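Local coordinates for protein abietadiene synthase, chloroplastic (Abies grandis, PDB 3S9V) that belongs to the terpene synthase family of largely helical enzymes and carries the metal-binding domain found in that family, at residues 533-536 with 537-541; 544-547 with 548-551; 553-556 with 557-561; 575-578 with 579-583. All blocks are in the same frame, centred on the assembly; numbering follows the deposited sequence.

From the N-terminal end onward, the four contacts lie in series on three consecutive helices of the metal-binding domain; none nests within or crosses another, and each is local, pairing residues about one turn apart. Contact 1 lies at the C-terminal end of helix 521-541. Contact 2 follows where the short connecting loop gives way to helix 547-559, and contact 3 closes that same helix. Contact 4 lies within helix 570-594. Contact 1 touches all three others: Leu537 and Tyr541 reach contact 3, Tyr541 and Leu540 reach contact 2, and Phe533 packs on contact 4. Contacts 3 and 4 meet through aromatic rings, whereas contacts 2 and 4 do not touch.

Contact 1. Residues 533-536 with 537-541; sequences FTVI and LDDLY
Leu540 N donates to Ile536 O at 2.9 Å, with the N-H pointing at the oxygen at 154°, the shortest of the backbone bonds that join residues 533-536 to 537-541 in the last turns of helix 521-541. Leu537 N likewise reaches Phe533 O, and Asp539 N reaches Val535 O, while the bond from Asp538 N to Thr534 O is weak. The side chains ride closely on this ladder. Leu537 CG settles 3.2 Å from Phe533 O, because a chi1 of -63° lays that carbon beside its own backbone N, over the preceding turn. Asp539 takes a similar first torsion (-66°), which folds its carboxylate back alongside Val535: OD2 comes within 3.2 Å of Val535 O and 3.9 Å of Val535 CG1, the two side chains running side by side in the same direction. Both oxygens are acceptors, so their approach is no hydrogen bond and is probably unfavourable; OD2 bonds Thr500 OG1 instead, which would hold the carboxylate in this rotation. Asp538 CB lies 2.9 Å from Thr534 O, where the backbone of the turn puts it. On the buried side, the Phe533 ring meets the ring of Phe579 edge-to-face, and Leu537 packs on Phe553 and Cys575. Asp538-Asp539-Leu540-Tyr541 begins the aspartate-rich DDxxD motif of class I terpene synthases, which in relatives binds magnesium. The backbone bonds thus place both aspartates on one turn, while their differing first torsions point the carboxylates differently.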
loop_
_atom_site.group_PDB
_atom_site.type_symbol
_atom_site.label_atom_id
_atom_site.label_comp_id
_atom_site.label_asym_id
_atom_site.label_seq_id
_atom_site.Cartn_x
_atom_site.Cartn_y
_atom_site.Cartn_z
ATOM N N PHE A 533 -16.691 28.153 -6.358
ATOM C CA PHE A 533 -16.530 29.529 -6.791
ATOM C C PHE A 533 -15.377 29.718 -7.765
ATOM O O PHE A 533 -15.425 30.614 -8.599
ATOM C CB PHE A 533 -16.382 30.472 -5.599
ATOM C CG PHE A 533 -17.670 31.142 -5.219
ATOM C CD1 PHE A 533 -18.392 30.725 -4.107
ATOM C CD2 PHE A 533 -18.199 32.149 -6.022
ATOM C CE1 PHE A 533 -19.620 31.297 -3.801
ATOM C CE2 PHE A 533 -19.430 32.729 -5.724
ATOM C CZ PHE A 533 -20.140 32.299 -4.610
ATOM N N THR A 534 -14.341 28.886 -7.674
ATOM C CA THR A 534 -13.237 29.024 -8.621
ATOM C C THR A 534 -13.729 28.551 -9.992
ATOM O O THR A 534 -13.251 29.018 -11.021
ATOM C CB THR A 534 -11.982 28.211 -8.200
ATOM O OG1 THR A 534 -12.297 26.815 -8.123
ATOM C CG2 THR A 534 -11.487 28.678 -6.854
ATOM N N VAL A 535 -14.699 27.639 -9.998
ATOM C CA VAL A 535 -15.259 27.130 -11.250
ATOM C C VAL A 535 -16.167 28.178 -11.879
ATOM O O VAL A 535 -16.078 28.446 -13.078
ATOM C CB VAL A 535 -16.074 25.835 -11.023
ATOM C CG1 VAL A 535 -16.956 25.540 -12.236
ATOM C CG2 VAL A 535 -15.128 24.677 -10.776
ATOM N N ILE A 536 -17.033 28.763 -11.057
ATOM C CA ILE A 536 -17.973 29.793 -11.490
ATOM C C ILE A 536 -17.247 31.025 -12.035
ATOM O O ILE A 536 -17.573 31.525 -13.118
ATOM C CB ILE A 536 -18.894 30.233 -10.311
ATOM C CG1 ILE A 536 -19.850 29.095 -9.931
ATOM C CG2 ILE A 536 -19.683 31.474 -10.683
ATOM C CD1 ILE A 536 -20.673 29.393 -8.687
ATOM N N LEU A 537 -16.268 31.518 -11.280
ATOM C CA LEU A 537 -15.512 32.691 -11.697
ATOM C C LEU A 537 -14.632 32.369 -12.900
ATOM O O LEU A 537 -14.379 33.229 -13.747
ATOM C CB LEU A 537 -14.667 33.224 -10.535
ATOM C CG LEU A 537 -15.490 33.714 -9.336
ATOM C CD1 LEU A 537 -14.579 34.347 -8.293
ATOM C CD2 LEU A 537 -16.513 34.724 -9.802
ATOM N N ASP A 538 -14.179 31.124 -12.982
ATOM C CA ASP A 538 -13.354 30.707 -14.105
ATOM C C ASP A 538 -14.184 30.842 -15.378
ATOM O O ASP A 538 -13.693 31.327 -16.399
ATOM C CB ASP A 538 -12.917 29.252 -13.940
ATOM C CG ASP A 538 -11.864 28.846 -14.942
ATOM O OD1 ASP A 538 -11.557 27.640 -15.030
ATOM O OD2 ASP A 538 -11.334 29.737 -15.638
ATOM N N ASP A 539 -15.442 30.404 -15.319
ATOM C CA ASP A 539 -16.323 30.498 -16.480
ATOM C C ASP A 539 -16.656 31.964 -16.761
ATOM O O ASP A 539 -16.711 32.392 -17.916
ATOM C CB ASP A 539 -17.625 29.712 -16.258
ATOM C CG ASP A 539 -17.399 28.208 -16.144
ATOM O OD1 ASP A 539 -16.499 27.674 -16.833
ATOM O OD2 ASP A 539 -18.140 27.553 -15.375
ATOM N N LEU A 540 -16.872 32.731 -15.696
ATOM C CA LEU A 540 -17.191 34.144 -15.833
ATOM C C LEU A 540 -16.075 34.884 -16.573
ATOM O O LEU A 540 -16.324 35.528 -17.588
ATOM C CB LEU A 540 -17.399 34.777 -14.456
ATOM C CG LEU A 540 -17.972 36.194 -14.507
ATOM C CD1 LEU A 540 -19.396 36.131 -15.081
ATOM C CD2 LEU A 540 -17.980 36.813 -13.116
ATOM N N TYR A 541 -14.848 34.790 -16.064
ATOM C CA TYR A 541 -13.711 35.457 -16.692
ATOM C C TYR A 541 -13.367 34.883 -18.055
ATOM O O TYR A 541 -12.721 35.541 -18.855
ATOM C CB TYR A 541 -12.468 35.391 -15.798
ATOM C CG TYR A 541 -12.472 36.397 -14.676
ATOM C CD1 TYR A 541 -13.426 36.337 -13.660
ATOM C CD2 TYR A 541 -11.556 37.445 -14.656
ATOM C CE1 TYR A 541 -13.471 37.304 -12.656
ATOM C CE2 TYR A 541 -11.593 38.418 -13.656
ATOM C CZ TYR A 541 -12.556 38.344 -12.665
ATOM O OH TYR A 541 -12.627 39.329 -11.705
#

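Contact 2. Residues 544-547 with 548-551; sequences HGSL and DDLK
A chi1 of 88° puts Ser546 OG between its backbone N and carbonyl carbon, a crowded position, and from there the hydroxyl oxygen faces the first turn of helix 547-559. Asp549 meets it with CG held beside its own backbone N (chi1 -77°), which brings its carboxylate back beside the serine hydroxyl. Asp549 N donates to Ser546 OG at 2.9 Å with an angle of 148°, the bond that makes Ser546 the N-cap. A second bond from the same amide, to Ser546 O, is long and weak. The serine oxygen also lies 3.1 Å from Asp549 OD2, but the angle between them is too poor for a hydrogen bond, and the carboxylate stands beside the cap without closing a second bond to it. Helical bonding proper then starts with Leu550 N to Ser546 O (3.2 Å) and Lys551 N to Leu547 O (3.0 Å). In this way a side-chain oxygen serves an amide of the first turn whose other bond, to Ser546 O, is weak. On another side of the turn Leu547 CD2 and Leu550 CD1 touch at 4.2 Å, a modest apolar contact between residues about one turn apart. Asp548 and Lys551 are exposed to solvent, whereas Leu547 rests on Ala617, Glu618 and Glu621 of helix 599-621 and Leu550 packs on Tyr541 of helix 521-541; through these two leucines the start of helix 547-559 lies against both neighbouring helices.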
loop_
_atom_site.group_PDB
_atom_site.type_symbol
_atom_site.label_atom_id
_atom_site.label_comp_id
_atom_site.label_asym_id
_atom_site.label_seq_id
_atom_site.Cartn_x
_atom_site.Cartn_y
_atom_site.Cartn_z
ATOM N N HIS A 544 -15.549 35.247 -22.285
ATOM C CA HIS A 544 -15.198 36.064 -23.444
ATOM C C HIS A 544 -16.077 37.306 -23.565
ATOM O O HIS A 544 -16.254 37.851 -24.657
ATOM C CB HIS A 544 -15.287 35.221 -24.721
ATOM C CG HIS A 544 -14.217 34.177 -24.829
ATOM N ND1 HIS A 544 -14.315 33.094 -25.676
ATOM C CD2 HIS A 544 -13.019 34.059 -24.207
ATOM C CE1 HIS A 544 -13.225 32.354 -25.570
ATOM N NE2 HIS A 544 -12.423 32.917 -24.686
ATOM N N GLY A 545 -16.628 37.742 -22.434
ATOM C CA GLY A 545 -17.463 38.927 -22.420
ATOM C C GLY A 545 -16.571 40.143 -22.571
ATOM O O GLY A 545 -15.666 40.142 -23.407
ATOM N N SER A 546 -16.804 41.181 -21.775
ATOM C CA SER A 546 -15.968 42.370 -21.868
ATOM C C SER A 546 -15.025 42.441 -20.676
ATOM O O SER A 546 -15.396 42.079 -19.556
ATOM C CB SER A 546 -16.822 43.637 -21.917
ATOM O OG SER A 546 -17.102 44.122 -20.618
ATOM N N LEU A 547 -13.802 42.901 -20.934
ATOM C CA LEU A 547 -12.788 43.045 -19.900
ATOM C C LEU A 547 -13.169 44.177 -18.950
ATOM O O LEU A 547 -12.872 44.130 -17.755
ATOM C CB LEU A 547 -11.435 43.341 -20.538
ATOM C CG LEU A 547 -10.831 42.196 -21.351
ATOM C CD1 LEU A 547 -9.692 42.714 -22.216
ATOM C CD2 LEU A 547 -10.343 41.111 -20.401
ATOM N N ASP A 548 -13.830 45.193 -19.492
ATOM C CA ASP A 548 -14.257 46.328 -18.689
ATOM C C ASP A 548 -15.223 45.846 -17.607
ATOM O O ASP A 548 -15.184 46.323 -16.472
ATOM C CB ASP A 548 -14.930 47.373 -19.585
ATOM C CG ASP A 548 -13.935 48.115 -20.473
ATOM O OD1 ASP A 548 -14.305 48.491 -21.609
ATOM O OD2 ASP A 548 -12.787 48.337 -20.027
ATOM N N ASP A 549 -16.081 44.893 -17.966
ATOM C CA ASP A 549 -17.044 44.331 -17.027
ATOM C C ASP A 549 -16.341 43.508 -15.942
ATOM O O ASP A 549 -16.648 43.640 -14.747
ATOM C CB ASP A 549 -18.062 43.447 -17.763
ATOM C CG ASP A 549 -19.126 44.255 -18.493
ATOM O OD1 ASP A 549 -19.195 45.489 -18.287
ATOM O OD2 ASP A 549 -19.906 43.652 -19.264
ATOM N N LEU A 550 -15.407 42.658 -16.362
ATOM C CA LEU A 550 -14.656 41.822 -15.431
ATOM C C LEU A 550 -13.956 42.701 -14.406
ATOM O O LEU A 550 -13.822 42.329 -13.234
ATOM C CB LEU A 550 -13.614 40.977 -16.181
ATOM C CG LEU A 550 -14.173 39.923 -17.140
ATOM C CD1 LEU A 550 -13.030 39.143 -17.766
ATOM C CD2 LEU A 550 -15.097 38.987 -16.386
ATOM N N LYS A 551 -13.513 43.872 -14.854
ATOM C CA LYS A 551 -12.827 44.807 -13.981
ATOM C C LYS A 551 -13.712 45.271 -12.816
ATOM O O LYS A 551 -13.208 45.625 -11.747
ATOM C CB LYS A 551 -12.347 46.014 -14.776
ATOM C CG LYS A 551 -11.469 46.932 -13.961
ATOM C CD LYS A 551 -11.163 48.226 -14.684
ATOM C CE LYS A 551 -10.460 49.186 -13.740
ATOM N NZ LYS A 551 -11.247 49.382 -12.484
#

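Contact 3. Residues 553-556 with 557-561; sequences FTES and VKRWD
Arg559 leaves the helix with chi1 at 54°, and its side chain runs back over the preceding turn towards Glu555. CB stands 3.9 Å from Glu555 O, and CG comes closer still, 3.2 Å from the same carbonyl oxygen, which also takes the backbone N-H of Arg559. After a bend at chi3, NE passes the aliphatic part of the glutamate at 3.7 Å from Glu555 CG. At the tip, NH2 forms a salt bridge with Glu555 OE2 at 3.3 Å. The geometry is loose: the carboxylate and guanidinium planes are turned 40° apart, and the nitrogen approaches OE2 from above the carboxylate plane. The other terminal nitrogen, NH1, bonds Ser563 OG, giving the guanidinium a second partner beyond the helix end. Glu555 bends at chi2 to meet it, and its OE1 lies 3.5 Å from Lys558 CD, the two chains crossing at a slant, with the lysine ammonium near but not in contact. On the buried flank, Val557 CG2 packs at 3.9 Å from Phe553 CE1, while the Phe553 ring touches Leu540 of helix 521-541. Trp560 is the first residue to leave helical backbone angles, with positive phi, and its N makes a weak bond to Ser556 O. One water donates to both Ser556 OG, at 3.2 Å, and Asp561 O, bridging the last turn and the departing chain, while Ser556 OG also bonds Leu552 O. Opposite charges therefore brace the solvent-facing side of this helix end, probably with modest strength given the tilted approach, while apolar groups settle the inner side.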
loop_
_atom_site.group_PDB
_atom_site.type_symbol
_atom_site.label_atom_id
_atom_site.label_comp_id
_atom_site.label_asym_id
_atom_site.label_seq_id
_atom_site.Cartn_x
_atom_site.Cartn_y
_atom_site.Cartn_z
ATOM N N PHE A 553 -15.867 43.343 -11.289
ATOM C CA PHE A 553 -15.829 42.248 -10.326
ATOM C C PHE A 553 -14.529 42.324 -9.523
ATOM O O PHE A 553 -14.541 42.297 -8.289
ATOM C CB PHE A 553 -15.935 40.897 -11.048
ATOM C CG PHE A 553 -16.323 39.748 -10.141
ATOM C CD1 PHE A 553 -15.382 39.138 -9.311
ATOM C CD2 PHE A 553 -17.642 39.286 -10.109
ATOM C CE1 PHE A 553 -15.748 38.088 -8.466
ATOM C CE2 PHE A 553 -18.018 38.236 -9.265
ATOM C CZ PHE A 553 -17.068 37.638 -8.444
ATOM N N THR A 554 -13.408 42.433 -10.227
ATOM C CA THR A 554 -12.106 42.514 -9.572
ATOM C C THR A 554 -12.058 43.693 -8.599
ATOM O O THR A 554 -11.558 43.565 -7.470
ATOM C CB THR A 554 -10.970 42.661 -10.612
ATOM O OG1 THR A 554 -11.036 41.569 -11.536
ATOM C CG2 THR A 554 -9.614 42.647 -9.938
ATOM N N GLU A 555 -12.584 44.834 -9.039
ATOM C CA GLU A 555 -12.609 46.040 -8.216
ATOM C C GLU A 555 -13.532 45.878 -7.008
ATOM O O GLU A 555 -13.243 46.382 -5.917
ATOM C CB GLU A 555 -13.072 47.239 -9.048
ATOM C CG GLU A 555 -13.236 48.530 -8.245
ATOM C CD GLU A 555 -11.912 49.195 -7.917
ATOM O OE1 GLU A 555 -11.032 48.537 -7.322
ATOM O OE2 GLU A 555 -11.752 50.386 -8.257
ATOM N N SER A 556 -14.647 45.187 -7.210
ATOM C CA SER A 556 -15.603 44.967 -6.130
ATOM C C SER A 556 -14.924 44.184 -5.018
ATOM O O SER A 556 -15.081 44.503 -3.840
ATOM C CB SER A 556 -16.825 44.184 -6.629
ATOM O OG SER A 556 -17.563 44.915 -7.596
ATOM N N VAL A 557 -14.171 43.158 -5.401
ATOM C CA VAL A 557 -13.462 42.325 -4.439
ATOM C C VAL A 557 -12.398 43.137 -3.695
ATOM O O VAL A 557 -12.174 42.935 -2.502
ATOM C CB VAL A 557 -12.792 41.121 -5.143
ATOM C CG1 VAL A 557 -12.063 40.264 -4.138
ATOM C CG2 VAL A 557 -13.841 40.297 -5.867
ATOM N N LYS A 558 -11.756 44.068 -4.396
ATOM C CA LYS A 558 -10.728 44.896 -3.781
ATOM C C LYS A 558 -11.265 45.842 -2.695
ATOM O O LYS A 558 -10.695 45.932 -1.601
ATOM C CB LYS A 558 -10.007 45.724 -4.843
ATOM C CG LYS A 558 -8.899 46.589 -4.266
ATOM C CD LYS A 558 -8.426 47.660 -5.238
ATOM C CE LYS A 558 -7.357 48.533 -4.595
ATOM N NZ LYS A 558 -6.972 49.680 -5.459
ATOM N N ARG A 559 -12.340 46.565 -2.995
ATOM C CA ARG A 559 -12.901 47.487 -2.010
ATOM C C ARG A 559 -13.868 46.757 -1.069
ATOM O O ARG A 559 -14.203 47.251 0.006
ATOM C CB ARG A 559 -13.604 48.654 -2.716
ATOM C CG ARG A 559 -14.645 48.235 -3.721
ATOM C CD ARG A 559 -15.398 49.425 -4.301
ATOM N NE ARG A 559 -14.614 50.213 -5.249
ATOM C CZ ARG A 559 -15.131 51.161 -6.029
ATOM N NH1 ARG A 559 -16.429 51.433 -5.969
ATOM N NH2 ARG A 559 -14.360 51.833 -6.874
ATOM N N TRP A 560 -14.287 45.567 -1.489
ATOM C CA TRP A 560 -15.200 44.708 -0.736
ATOM C C TRP A 560 -16.497 45.371 -0.260
ATOM O O TRP A 560 -16.756 45.463 0.942
ATOM C CB TRP A 560 -14.463 44.066 0.452
ATOM C CG TRP A 560 -15.180 42.875 1.029
ATOM C CD1 TRP A 560 -15.967 42.851 2.144
ATOM C CD2 TRP A 560 -15.251 41.561 0.462
ATOM N NE1 TRP A 560 -16.530 41.609 2.303
ATOM C CE2 TRP A 560 -16.108 40.797 1.285
ATOM C CE3 TRP A 560 -14.678 40.956 -0.664
ATOM C CZ2 TRP A 560 -16.406 39.460 1.019
ATOM C CZ3 TRP A 560 -14.974 39.625 -0.929
ATOM C CH2 TRP A 560 -15.833 38.893 -0.089
ATOM N N ASP A 561 -17.304 45.831 -1.216
ATOM C CA ASP A 561 -18.600 46.445 -0.929
ATOM C C ASP A 561 -19.514 46.210 -2.125
ATOM O O ASP A 561 -19.159 45.464 -3.040
ATOM C CB ASP A 561 -18.474 47.952 -0.649
ATOM C CG ASP A 561 -17.932 48.734 -1.834
ATOM O OD1 ASP A 561 -18.336 48.453 -2.983
ATOM O OD2 ASP A 561 -17.111 49.647 -1.609
HETATM O O HOH W 1 -20.025 46.124 -5.904
#

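Contact 4. Residues 575-578 with 579-583; sequences CFVG and FYNTF
Phe576 touches both Phe579 and Tyr580 along helix 570-594, part of the all-helical terpene synthase fold. Tyr580 CB sits over one face of the Phe576 ring, 4.1 Å from CE2, while CE1 of the same ring meets Phe579 CD2 at a similar distance on an oblique course. Phe576 has its CG anti to the backbone N (chi1 -175°), which carries the ring toward the following turn, where both partners lie. In the turn beneath, Tyr580 N reaches Phe576 O at 2.7 Å. On the outer flank Val577 and the exposed Asn581 run side by side, with Val577 CG1 3.4 Å from Asn581 ND2. Within 579-583, Phe583 CD1 stands 3.6 Å above the Phe579 ring, offset toward its rim, and both rings meet Trp606 of helix 599-621 edge-to-face. The Phe576 ring in turn meets Phe553 edge-to-face, and Tyr580 packs against the Trp560 indole with the ring planes at about 40°, so this helix packs against the end of helix 547-559. Cys575 and Thr582 face helix 521-541, the cysteine against Ile536 and the threonine against Phe533. Gly578 adds no side chain on this buried flank, but its carbonyl takes two bonds from Thr582: the backbone N at 2.9 Å and OG1 at 3.1 Å, the two donors coming from opposite faces of the carbonyl plane, with OG1 lifted 39° out of it.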
loop_
_atom_site.group_PDB
_atom_site.type_symbol
_atom_site.label_atom_id
_atom_site.label_comp_id
_atom_site.label_asym_id
_atom_site.label_seq_id
_atom_site.Cartn_x
_atom_site.Cartn_y
_atom_site.Cartn_z
ATOM N N CYS A 575 -23.755 36.649 -9.532
ATOM C CA CYS A 575 -22.544 35.930 -9.185
ATOM C C CYS A 575 -21.813 36.607 -8.033
ATOM O O CYS A 575 -21.474 35.959 -7.048
ATOM C CB CYS A 575 -21.615 35.826 -10.399
ATOM S SG CYS A 575 -19.998 35.135 -10.004
ATOM N N PHE A 576 -21.579 37.910 -8.150
ATOM C CA PHE A 576 -20.874 38.637 -7.106
ATOM C C PHE A 576 -21.612 38.664 -5.764
ATOM O O PHE A 576 -21.016 38.367 -4.726
ATOM C CB PHE A 576 -20.581 40.079 -7.530
ATOM C CG PHE A 576 -19.760 40.829 -6.524
ATOM C CD1 PHE A 576 -18.420 40.515 -6.336
ATOM C CD2 PHE A 576 -20.344 41.788 -5.702
ATOM C CE1 PHE A 576 -17.671 41.137 -5.338
ATOM C CE2 PHE A 576 -19.603 42.418 -4.701
ATOM C CZ PHE A 576 -18.263 42.089 -4.517
ATOM N N VAL A 577 -22.893 39.033 -5.776
ATOM C CA VAL A 577 -23.666 39.086 -4.538
ATOM C C VAL A 577 -23.489 37.764 -3.801
ATOM O O VAL A 577 -23.229 37.749 -2.597
ATOM C CB VAL A 577 -25.176 39.345 -4.812
ATOM C CG1 VAL A 577 -25.971 39.240 -3.520
ATOM C CG2 VAL A 577 -25.364 40.737 -5.410
ATOM N N GLY A 578 -23.617 36.662 -4.537
ATOM C CA GLY A 578 -23.436 35.348 -3.946
ATOM C C GLY A 578 -22.021 35.206 -3.401
ATOM O O GLY A 578 -21.823 34.739 -2.281
ATOM N N PHE A 579 -21.037 35.623 -4.192
ATOM C CA PHE A 579 -19.633 35.558 -3.794
ATOM C C PHE A 579 -19.437 36.310 -2.478
ATOM O O PHE A 579 -18.864 35.782 -1.530
ATOM C CB PHE A 579 -18.755 36.180 -4.892
ATOM C CG PHE A 579 -17.277 36.173 -4.585
ATOM C CD1 PHE A 579 -16.518 35.025 -4.760
ATOM C CD2 PHE A 579 -16.638 37.331 -4.143
ATOM C CE1 PHE A 579 -15.146 35.027 -4.505
ATOM C CE2 PHE A 579 -15.265 37.343 -3.882
ATOM C CZ PHE A 579 -14.519 36.189 -4.065
ATOM N N TYR A 580 -19.925 37.547 -2.440
ATOM C CA TYR A 580 -19.836 38.425 -1.272
ATOM C C TYR A 580 -20.545 37.847 -0.035
ATOM O O TYR A 580 -20.001 37.865 1.071
ATOM C CB TYR A 580 -20.427 39.794 -1.645
ATOM C CG TYR A 580 -20.525 40.839 -0.542
ATOM C CD1 TYR A 580 -21.740 41.092 0.106
ATOM C CD2 TYR A 580 -19.429 41.633 -0.212
ATOM C CE1 TYR A 580 -21.860 42.124 1.050
ATOM C CE2 TYR A 580 -19.537 42.661 0.727
ATOM C CZ TYR A 580 -20.755 42.903 1.352
ATOM O OH TYR A 580 -20.853 43.932 2.268
ATOM N N ASN A 581 -21.755 37.332 -0.218
ATOM C CA ASN A 581 -22.484 36.766 0.911
ATOM C C ASN A 581 -21.789 35.513 1.445
ATOM O O ASN A 581 -21.671 35.321 2.654
ATOM C CB ASN A 581 -23.925 36.430 0.513
ATOM C CG ASN A 581 -24.739 37.666 0.175
ATOM O OD1 ASN A 581 -24.461 38.756 0.673
ATOM N ND2 ASN A 581 -25.759 37.498 -0.665
ATOM N N THR A 582 -21.326 34.662 0.538
ATOM C CA THR A 582 -20.652 33.445 0.937
ATOM C C THR A 582 -19.372 33.742 1.711
ATOM O O THR A 582 -19.158 33.192 2.790
ATOM C CB THR A 582 -20.306 32.573 -0.275
ATOM O OG1 THR A 582 -21.511 32.046 -0.843
ATOM C CG2 THR A 582 -19.402 31.429 0.132
ATOM N N PHE A 583 -18.529 34.628 1.195
ATOM C CA PHE A 583 -17.293 34.889 1.905
ATOM C C PHE A 583 -17.348 35.763 3.144
ATOM O O PHE A 583 -16.419 35.735 3.950
ATOM C CB PHE A 583 -16.219 35.360 0.935
ATOM C CG PHE A 583 -15.698 34.254 0.069
ATOM C CD1 PHE A 583 -16.266 33.998 -1.178
ATOM C CD2 PHE A 583 -14.700 33.400 0.542
ATOM C CE1 PHE A 583 -15.852 32.901 -1.939
ATOM C CE2 PHE A 583 -14.280 32.301 -0.212
ATOM C CZ PHE A 583 -14.860 32.050 -1.454
#